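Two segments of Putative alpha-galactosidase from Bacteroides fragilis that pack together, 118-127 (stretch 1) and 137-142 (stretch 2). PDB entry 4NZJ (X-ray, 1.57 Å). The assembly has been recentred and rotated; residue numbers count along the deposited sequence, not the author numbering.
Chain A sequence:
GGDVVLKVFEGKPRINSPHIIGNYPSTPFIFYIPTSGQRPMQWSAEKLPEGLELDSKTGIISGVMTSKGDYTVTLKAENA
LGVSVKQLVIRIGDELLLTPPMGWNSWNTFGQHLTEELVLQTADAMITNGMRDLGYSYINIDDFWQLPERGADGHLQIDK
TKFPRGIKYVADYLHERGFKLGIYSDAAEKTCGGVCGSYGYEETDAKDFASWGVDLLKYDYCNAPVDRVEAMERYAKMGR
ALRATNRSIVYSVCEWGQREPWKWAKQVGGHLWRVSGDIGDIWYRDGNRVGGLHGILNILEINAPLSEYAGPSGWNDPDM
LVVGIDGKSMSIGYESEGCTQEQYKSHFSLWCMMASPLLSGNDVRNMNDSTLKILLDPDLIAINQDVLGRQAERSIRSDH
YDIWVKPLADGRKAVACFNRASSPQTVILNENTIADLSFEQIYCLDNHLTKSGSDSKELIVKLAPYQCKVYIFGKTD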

# COMPACT_ATOMS: atom_id res chain seq x y z
N LEU A 118 3.07 -1.80 -21.80
CA LEU A 118 2.00 -2.14 -20.87
C LEU A 118 2.17 -1.49 -19.49
O LEU A 118 1.18 -1.14 -18.85
CB LEU A 118 1.86 -3.67 -20.77
CG LEU A 118 1.43 -4.31 -22.10
CD1 LEU A 118 1.60 -5.82 -22.06
CD2 LEU A 118 -0.00 -3.94 -22.47
N VAL A 119 3.41 -1.32 -19.04
CA VAL A 119 3.65 -0.57 -17.81
C VAL A 119 3.21 0.90 -17.99
O VAL A 119 2.57 1.47 -17.11
CB VAL A 119 5.12 -0.60 -17.38
CG1 VAL A 119 5.35 0.27 -16.15
CG2 VAL A 119 5.57 -2.03 -17.09
N LEU A 120 3.58 1.49 -19.12
CA LEU A 120 3.25 2.89 -19.40
C LEU A 120 1.74 3.09 -19.51
O LEU A 120 1.20 4.07 -18.99
CB LEU A 120 3.94 3.37 -20.68
CG LEU A 120 5.34 3.99 -20.52
CD1 LEU A 120 6.21 3.24 -19.52
CD2 LEU A 120 6.03 4.11 -21.87
N GLN A 121 1.05 2.15 -20.16
CA GLN A 121 -0.41 2.19 -20.22
C GLN A 121 -1.03 2.12 -18.83
O GLN A 121 -2.03 2.78 -18.55
CB GLN A 121 -0.95 1.01 -21.04
CG GLN A 121 -0.80 1.16 -22.54
CD GLN A 121 -1.41 -0.01 -23.29
OE1 GLN A 121 -2.23 -0.75 -22.75
NE2 GLN A 121 -1.01 -0.17 -24.54
N THR A 122 -0.45 1.31 -17.97
CA THR A 122 -0.92 1.19 -16.60
C THR A 122 -0.75 2.50 -15.84
O THR A 122 -1.68 2.95 -15.18
CB THR A 122 -0.21 0.02 -15.89
OG1 THR A 122 -0.59 -1.21 -16.53
CG2 THR A 122 -0.58 -0.03 -14.42
N ALA A 123 0.43 3.11 -15.94
CA ALA A 123 0.67 4.44 -15.34
C ALA A 123 -0.34 5.47 -15.86
O ALA A 123 -0.93 6.22 -15.07
CB ALA A 123 2.09 4.90 -15.63
N ASP A 124 -0.55 5.52 -17.17
CA ASP A 124 -1.49 6.47 -17.76
C ASP A 124 -2.90 6.27 -17.20
O ASP A 124 -3.61 7.25 -16.90
CB ASP A 124 -1.54 6.29 -19.28
CG ASP A 124 -0.27 6.75 -19.99
OD1 ASP A 124 0.61 7.37 -19.35
OD2 ASP A 124 -0.16 6.49 -21.21
N ALA A 125 -3.31 5.02 -17.04
CA ALA A 125 -4.64 4.70 -16.53
C ALA A 125 -4.80 5.12 -15.07
O ALA A 125 -5.87 5.57 -14.67
CB ALA A 125 -4.94 3.22 -16.69
N MSE A 126 -3.74 4.96 -14.28
CA MSE A 126 -3.78 5.34 -12.87
C MSE A 126 -3.91 6.84 -12.70
O MSE A 126 -4.48 7.32 -11.72
CB MSE A 126 -2.55 4.79 -12.15
CG MSE A 126 -2.73 3.29 -11.95
SE MSE A 126 -1.08 2.41 -11.34
CE MSE A 126 -1.01 3.11 -9.50
N ILE A 127 -3.39 7.60 -13.67
CA ILE A 127 -3.59 9.05 -13.67
C ILE A 127 -5.05 9.39 -13.95
O ILE A 127 -5.65 10.21 -13.24
CB ILE A 127 -2.69 9.74 -14.71
CG1 ILE A 127 -1.22 9.58 -14.31
CG2 ILE A 127 -3.05 11.22 -14.86
CD1 ILE A 127 -0.24 10.06 -15.35
N SER A 137 0.84 5.16 -5.66
CA SER A 137 2.07 5.71 -6.25
C SER A 137 3.08 4.68 -6.77
O SER A 137 3.90 5.02 -7.63
CB SER A 137 2.75 6.65 -5.24
OG SER A 137 3.13 5.96 -4.06
N TYR A 138 3.04 3.46 -6.25
CA TYR A 138 3.99 2.41 -6.66
C TYR A 138 3.47 1.60 -7.84
O TYR A 138 2.32 1.14 -7.83
CB TYR A 138 4.35 1.49 -5.48
CG TYR A 138 5.25 2.17 -4.48
CD1 TYR A 138 6.63 2.11 -4.60
CD2 TYR A 138 4.71 2.90 -3.43
CE1 TYR A 138 7.46 2.76 -3.71
CE2 TYR A 138 5.53 3.56 -2.53
CZ TYR A 138 6.90 3.48 -2.66
OH TYR A 138 7.70 4.15 -1.76
N ILE A 139 4.31 1.45 -8.85
CA ILE A 139 4.03 0.59 -9.99
C ILE A 139 5.15 -0.45 -10.01
O ILE A 139 6.30 -0.12 -10.27
CB ILE A 139 3.98 1.42 -11.29
CG1 ILE A 139 2.76 2.34 -11.22
CG2 ILE A 139 3.91 0.53 -12.53
CD1 ILE A 139 2.58 3.25 -12.41
N ASN A 140 4.80 -1.69 -9.70
CA ASN A 140 5.79 -2.72 -9.40
C ASN A 140 5.88 -3.78 -10.49
O ASN A 140 4.93 -4.55 -10.71
CB ASN A 140 5.48 -3.36 -8.05
CG ASN A 140 5.57 -2.38 -6.89
OD1 ASN A 140 6.15 -1.30 -6.99
ND2 ASN A 140 5.00 -2.76 -5.76
N ILE A 141 7.03 -3.83 -11.15
CA ILE A 141 7.38 -4.88 -12.08
C ILE A 141 7.68 -6.12 -11.25
O ILE A 141 8.41 -6.05 -10.26
CB ILE A 141 8.62 -4.48 -12.92
CG1 ILE A 141 8.29 -3.26 -13.79
CG2 ILE A 141 9.11 -5.64 -13.79
CD1 ILE A 141 9.47 -2.72 -14.56
N ASP A 142 7.11 -7.25 -11.65
CA ASP A 142 7.32 -8.50 -10.94
C ASP A 142 8.33 -9.39 -11.69
O ASP A 142 9.23 -8.87 -12.35
CB ASP A 142 5.97 -9.19 -10.69
CG ASP A 142 5.99 -10.09 -9.46
OD1 ASP A 142 5.85 -9.56 -8.33
OD2 ASP A 142 6.16 -11.31 -9.62

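Residues 118-127 form one piece of a longer helix, and 138-140 a short strand that runs nearly antiparallel to it: the N-to-C directions differ by 157°, with the axes 10.0 Å apart at closest approach. The helix is held by its own i to i+4 ladder, for example Ala123 N to Val119 O at 2.9 Å, and Thr122 OG1 adds a bond to Leu118 O at 2.9 Å. No hydrogen bond crosses to stretch 2, and most of the close contacts across the 256 Å² interface are between apolar side chains.

Along stretch 2, Ser137 comes first; Ser137 CA lies 8.8 Å from Met126 CA, but the CA-to-CB bond of Ser137 points away from the helix. The CA-to-CB bond of Tyr138 also points away, and its side chain comes no nearer than 6.9 Å to the helix stretch, so what it offers is backbone: Tyr138 O lies 4.2 Å from CE of Met126, a selenomethionine, a loose approach to the methyl carbon, with no hydrogen bond.

Ile139 is the centre of the interface, covered over 88 Å², the largest share of any residue here. Its CB points toward the helix, and Ile139 CA is 7.4 Å from Ala123 CA, a close approach compatible with alanine's single methyl. Ile139 CD1 meets Ala123 CB at 3.7 Å; Ile139 CG1 lies 3.8 Å from Met126 SE; and Ile139 CG2 reaches Val119 CG1 at 3.9 Å. With chi1 at -67° (m) and chi2 at 179° (t), the side chain touches three helix residues spaced at 119, 123 and 126, about one turn apart and therefore on a common face.

Asn140 reverses direction, as strand alternation predicts, and makes no contact. Ile141 leaves CA sideways, yet its end comes nearer: Ile141 CG1 lies 4.4 Å from Val119 CG2, a looser apolar contact. Asp142 is out of reach, its OD1 hydrogen-bonded elsewhere in the structure.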